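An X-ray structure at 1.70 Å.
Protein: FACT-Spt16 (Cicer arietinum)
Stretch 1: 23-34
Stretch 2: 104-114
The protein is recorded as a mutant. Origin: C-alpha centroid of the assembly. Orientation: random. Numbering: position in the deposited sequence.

Stretch 1 23-34: SIDLNTFQTRLK
Stretch 2 (104-114) SILESVKKPAR

How do the two stretches lie against each other? Helix 26-34 and helix 110-114 run the same general way, their axes 9.3 Å apart at closest approach and crossing at -37°. Gln30 CA lies 6.1 Å from Pro112 CA, and Ile24 CA 7.9 Å from Ser108 CA. No hydrogen bond joins them; packing buries 472 Å².

Why does Pro112, which covers the most surface (78 Å²), suit its place? Pro112 is buried in the first turn of its helix, where a missing N-H costs nothing; its CA-to-CB bond points toward stretch 1, and its C-gamma-exo ring offers a compact apolar surface. Pro112 CG meets Leu26 CD1 (3.7 Å; Leu26 is m, t), Pro112 CB meets Phe29 CD2 near the ring edge (4.0 Å), and Pro112 O approaches Gln30 CG (3.5 Å).

What does Ile24 reach from its extended backbone (phi/psi -82/126)? With rotamers m and t, its CD1 touches Ile105 CG2 (4.0 Å) and Leu106 CD2 (4.2 Å), and Val109 CG1 is met by both Ile24 CG2 (3.9 Å) and Ile24 CD1 (4.0 Å). Asp25 OD1 then caps the helix, accepting from Thr28 N at 3.0 Å.

How does Val109 use its branched side chain? Its backbone (phi/psi -97/-1) places CB over one face of Phe29 (chi1 t, chi2 77°), 4.0 Å from the ring centroid, a CH-pi contact. Chi1 m sets the methyls, and Val109 CG1 packs on Leu26 CD2 at 3.6 Å. Small Ala113 CB meets Leu33 CD2 (t, p) at 3.9 Å.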

# COMPACT_ATOMS: atom_id res chain seq x y z
N SER A 23 -8.71 -12.26 -21.49
CA SER A 23 -8.14 -11.15 -20.74
C SER A 23 -8.89 -10.88 -19.43
O SER A 23 -8.40 -11.22 -18.35
CB SER A 23 -8.10 -9.88 -21.59
OG SER A 23 -6.78 -9.58 -22.00
N ILE A 24 -10.07 -10.28 -19.53
CA ILE A 24 -10.80 -9.86 -18.33
C ILE A 24 -11.61 -10.99 -17.68
O ILE A 24 -12.41 -11.65 -18.34
CB ILE A 24 -11.73 -8.65 -18.60
CG1 ILE A 24 -10.88 -7.40 -18.90
CG2 ILE A 24 -12.64 -8.38 -17.40
CD1 ILE A 24 -11.69 -6.21 -19.39
N ASP A 25 -11.36 -11.21 -16.39
CA ASP A 25 -12.14 -12.15 -15.60
C ASP A 25 -13.55 -11.60 -15.42
O ASP A 25 -13.77 -10.74 -14.56
CB ASP A 25 -11.45 -12.33 -14.24
CG ASP A 25 -12.00 -13.50 -13.46
OD1 ASP A 25 -13.24 -13.69 -13.41
OD2 ASP A 25 -11.18 -14.23 -12.87
N LEU A 26 -14.50 -12.09 -16.22
CA LEU A 26 -15.87 -11.57 -16.19
C LEU A 26 -16.63 -11.89 -14.90
O LEU A 26 -17.48 -11.11 -14.47
CB LEU A 26 -16.66 -12.07 -17.41
CG LEU A 26 -16.15 -11.61 -18.77
CD1 LEU A 26 -17.09 -12.02 -19.88
CD2 LEU A 26 -15.93 -10.11 -18.80
N ASN A 27 -16.32 -13.03 -14.28
CA ASN A 27 -16.98 -13.42 -13.03
C ASN A 27 -16.59 -12.49 -11.90
O ASN A 27 -17.43 -12.02 -11.13
CB ASN A 27 -16.62 -14.87 -12.68
CG ASN A 27 -17.53 -15.46 -11.61
OD1 ASN A 27 -17.77 -14.84 -10.57
ND2 ASN A 27 -18.03 -16.66 -11.86
N THR A 28 -15.29 -12.22 -11.80
CA THR A 28 -14.77 -11.28 -10.81
C THR A 28 -15.33 -9.88 -11.03
O THR A 28 -15.75 -9.22 -10.09
CB THR A 28 -13.24 -11.23 -10.87
OG1 THR A 28 -12.71 -12.48 -10.41
CG2 THR A 28 -12.71 -10.11 -10.00
N PHE A 29 -15.35 -9.45 -12.29
CA PHE A 29 -15.91 -8.15 -12.66
C PHE A 29 -17.35 -8.02 -12.16
O PHE A 29 -17.70 -7.02 -11.54
CB PHE A 29 -15.85 -7.96 -14.18
CG PHE A 29 -16.59 -6.74 -14.66
CD1 PHE A 29 -16.04 -5.48 -14.50
CD2 PHE A 29 -17.83 -6.86 -15.27
CE1 PHE A 29 -16.71 -4.35 -14.93
CE2 PHE A 29 -18.51 -5.74 -15.71
CZ PHE A 29 -17.95 -4.49 -15.54
N GLN A 30 -18.17 -9.04 -12.41
CA GLN A 30 -19.58 -9.00 -12.01
C GLN A 30 -19.75 -8.93 -10.50
O GLN A 30 -20.53 -8.13 -9.98
CB GLN A 30 -20.34 -10.21 -12.56
CG GLN A 30 -20.60 -10.17 -14.05
CD GLN A 30 -21.37 -11.39 -14.53
OE1 GLN A 30 -22.60 -11.43 -14.46
NE2 GLN A 30 -20.65 -12.39 -15.03
N THR A 31 -19.01 -9.78 -9.80
CA THR A 31 -19.08 -9.84 -8.34
C THR A 31 -18.65 -8.51 -7.73
O THR A 31 -19.31 -7.98 -6.83
CB THR A 31 -18.19 -10.96 -7.79
OG1 THR A 31 -18.70 -12.22 -8.23
CG2 THR A 31 -18.18 -10.93 -6.28
N ARG A 32 -17.56 -7.96 -8.25
CA ARG A 32 -17.03 -6.71 -7.71
C ARG A 32 -17.85 -5.48 -8.12
O ARG A 32 -17.99 -4.56 -7.32
CB ARG A 32 -15.54 -6.58 -8.04
CG ARG A 32 -14.70 -7.57 -7.21
CD ARG A 32 -13.22 -7.52 -7.53
NE ARG A 32 -12.52 -8.62 -6.85
CZ ARG A 32 -11.23 -8.91 -7.02
NH1 ARG A 32 -10.47 -8.21 -7.84
NH2 ARG A 32 -10.70 -9.95 -6.36
N LEU A 33 -18.41 -5.48 -9.33
CA LEU A 33 -19.28 -4.38 -9.75
C LEU A 33 -20.53 -4.34 -8.86
O LEU A 33 -20.99 -3.27 -8.45
CB LEU A 33 -19.66 -4.49 -11.23
CG LEU A 33 -20.37 -3.30 -11.88
CD1 LEU A 33 -19.50 -2.07 -11.81
CD2 LEU A 33 -20.73 -3.60 -13.33
N LYS A 34 -21.05 -5.52 -8.56
CA LYS A 34 -22.20 -5.64 -7.67
C LYS A 34 -21.85 -5.13 -6.27
O LYS A 34 -22.60 -4.36 -5.67
CB LYS A 34 -22.66 -7.09 -7.60
CG LYS A 34 -24.08 -7.29 -7.08
CD LYS A 34 -24.83 -8.28 -7.96
CE LYS A 34 -23.94 -9.44 -8.38
NZ LYS A 34 -24.54 -10.25 -9.47
N SER A 104 -12.21 -1.89 -27.51
CA SER A 104 -12.45 -3.22 -28.07
C SER A 104 -12.31 -4.28 -26.99
O SER A 104 -12.98 -5.31 -27.02
CB SER A 104 -11.46 -3.51 -29.20
OG SER A 104 -11.63 -2.60 -30.28
N ILE A 105 -11.45 -4.01 -26.02
CA ILE A 105 -11.26 -4.90 -24.89
C ILE A 105 -12.48 -4.84 -23.96
O ILE A 105 -12.97 -5.87 -23.50
CB ILE A 105 -9.99 -4.53 -24.11
CG1 ILE A 105 -8.75 -4.74 -24.99
CG2 ILE A 105 -9.88 -5.36 -22.83
CD1 ILE A 105 -7.50 -4.10 -24.43
N LEU A 106 -12.98 -3.63 -23.72
CA LEU A 106 -14.09 -3.43 -22.80
C LEU A 106 -15.44 -3.88 -23.35
O LEU A 106 -16.41 -3.98 -22.61
CB LEU A 106 -14.16 -1.97 -22.34
CG LEU A 106 -13.04 -1.53 -21.40
CD1 LEU A 106 -13.06 -0.04 -21.14
CD2 LEU A 106 -13.13 -2.29 -20.07
N GLU A 107 -15.51 -4.15 -24.66
CA GLU A 107 -16.73 -4.68 -25.26
C GLU A 107 -17.24 -5.91 -24.50
O GLU A 107 -18.44 -6.12 -24.37
CB GLU A 107 -16.50 -5.04 -26.73
CG GLU A 107 -16.50 -3.84 -27.66
CD GLU A 107 -17.87 -3.22 -27.82
OE1 GLU A 107 -18.87 -3.92 -27.56
OE2 GLU A 107 -17.95 -2.04 -28.22
N SER A 108 -16.31 -6.71 -23.99
CA SER A 108 -16.64 -7.99 -23.37
C SER A 108 -17.35 -7.87 -22.02
O SER A 108 -17.95 -8.84 -21.56
CB SER A 108 -15.38 -8.84 -23.20
OG SER A 108 -14.46 -8.21 -22.32
N VAL A 109 -17.29 -6.70 -21.40
CA VAL A 109 -17.93 -6.52 -20.09
C VAL A 109 -19.32 -5.88 -20.18
O VAL A 109 -20.00 -5.71 -19.17
CB VAL A 109 -17.01 -5.76 -19.09
CG1 VAL A 109 -15.70 -6.49 -18.92
CG2 VAL A 109 -16.74 -4.35 -19.56
N LYS A 110 -19.76 -5.55 -21.39
CA LYS A 110 -21.10 -4.98 -21.57
C LYS A 110 -22.21 -5.91 -21.08
O LYS A 110 -23.04 -5.53 -20.26
CB LYS A 110 -21.35 -4.60 -23.03
CG LYS A 110 -20.69 -3.29 -23.43
CD LYS A 110 -20.89 -3.02 -24.91
CE LYS A 110 -20.27 -1.70 -25.32
NZ LYS A 110 -20.44 -1.48 -26.79
N LYS A 111 -22.22 -7.14 -21.58
CA LYS A 111 -23.21 -8.12 -21.14
C LYS A 111 -23.11 -8.43 -19.63
O LYS A 111 -24.13 -8.38 -18.93
CB LYS A 111 -23.19 -9.39 -22.01
N PRO A 112 -21.90 -8.73 -19.13
CA PRO A 112 -21.76 -8.97 -17.68
C PRO A 112 -22.22 -7.79 -16.82
O PRO A 112 -22.75 -8.02 -15.73
CB PRO A 112 -20.26 -9.18 -17.51
CG PRO A 112 -19.83 -9.76 -18.82
CD PRO A 112 -20.65 -9.05 -19.85
N ALA A 113 -22.01 -6.56 -17.27
CA ALA A 113 -22.43 -5.39 -16.50
C ALA A 113 -23.96 -5.29 -16.49
O ALA A 113 -24.56 -4.96 -15.47
CB ALA A 113 -21.82 -4.12 -17.07
N ARG A 114 -24.57 -5.57 -17.63
CA ARG A 114 -26.03 -5.61 -17.72
C ARG A 114 -26.60 -6.64 -16.76
O ARG A 114 -27.54 -6.35 -16.00
CB ARG A 114 -26.47 -5.97 -19.13
CG ARG A 114 -26.74 -4.78 -20.03
CD ARG A 114 -27.63 -5.19 -21.19
NE ARG A 114 -27.10 -6.35 -21.89
CZ ARG A 114 -26.19 -6.28 -22.86
NH1 ARG A 114 -25.72 -5.10 -23.25
NH2 ARG A 114 -25.75 -7.38 -23.45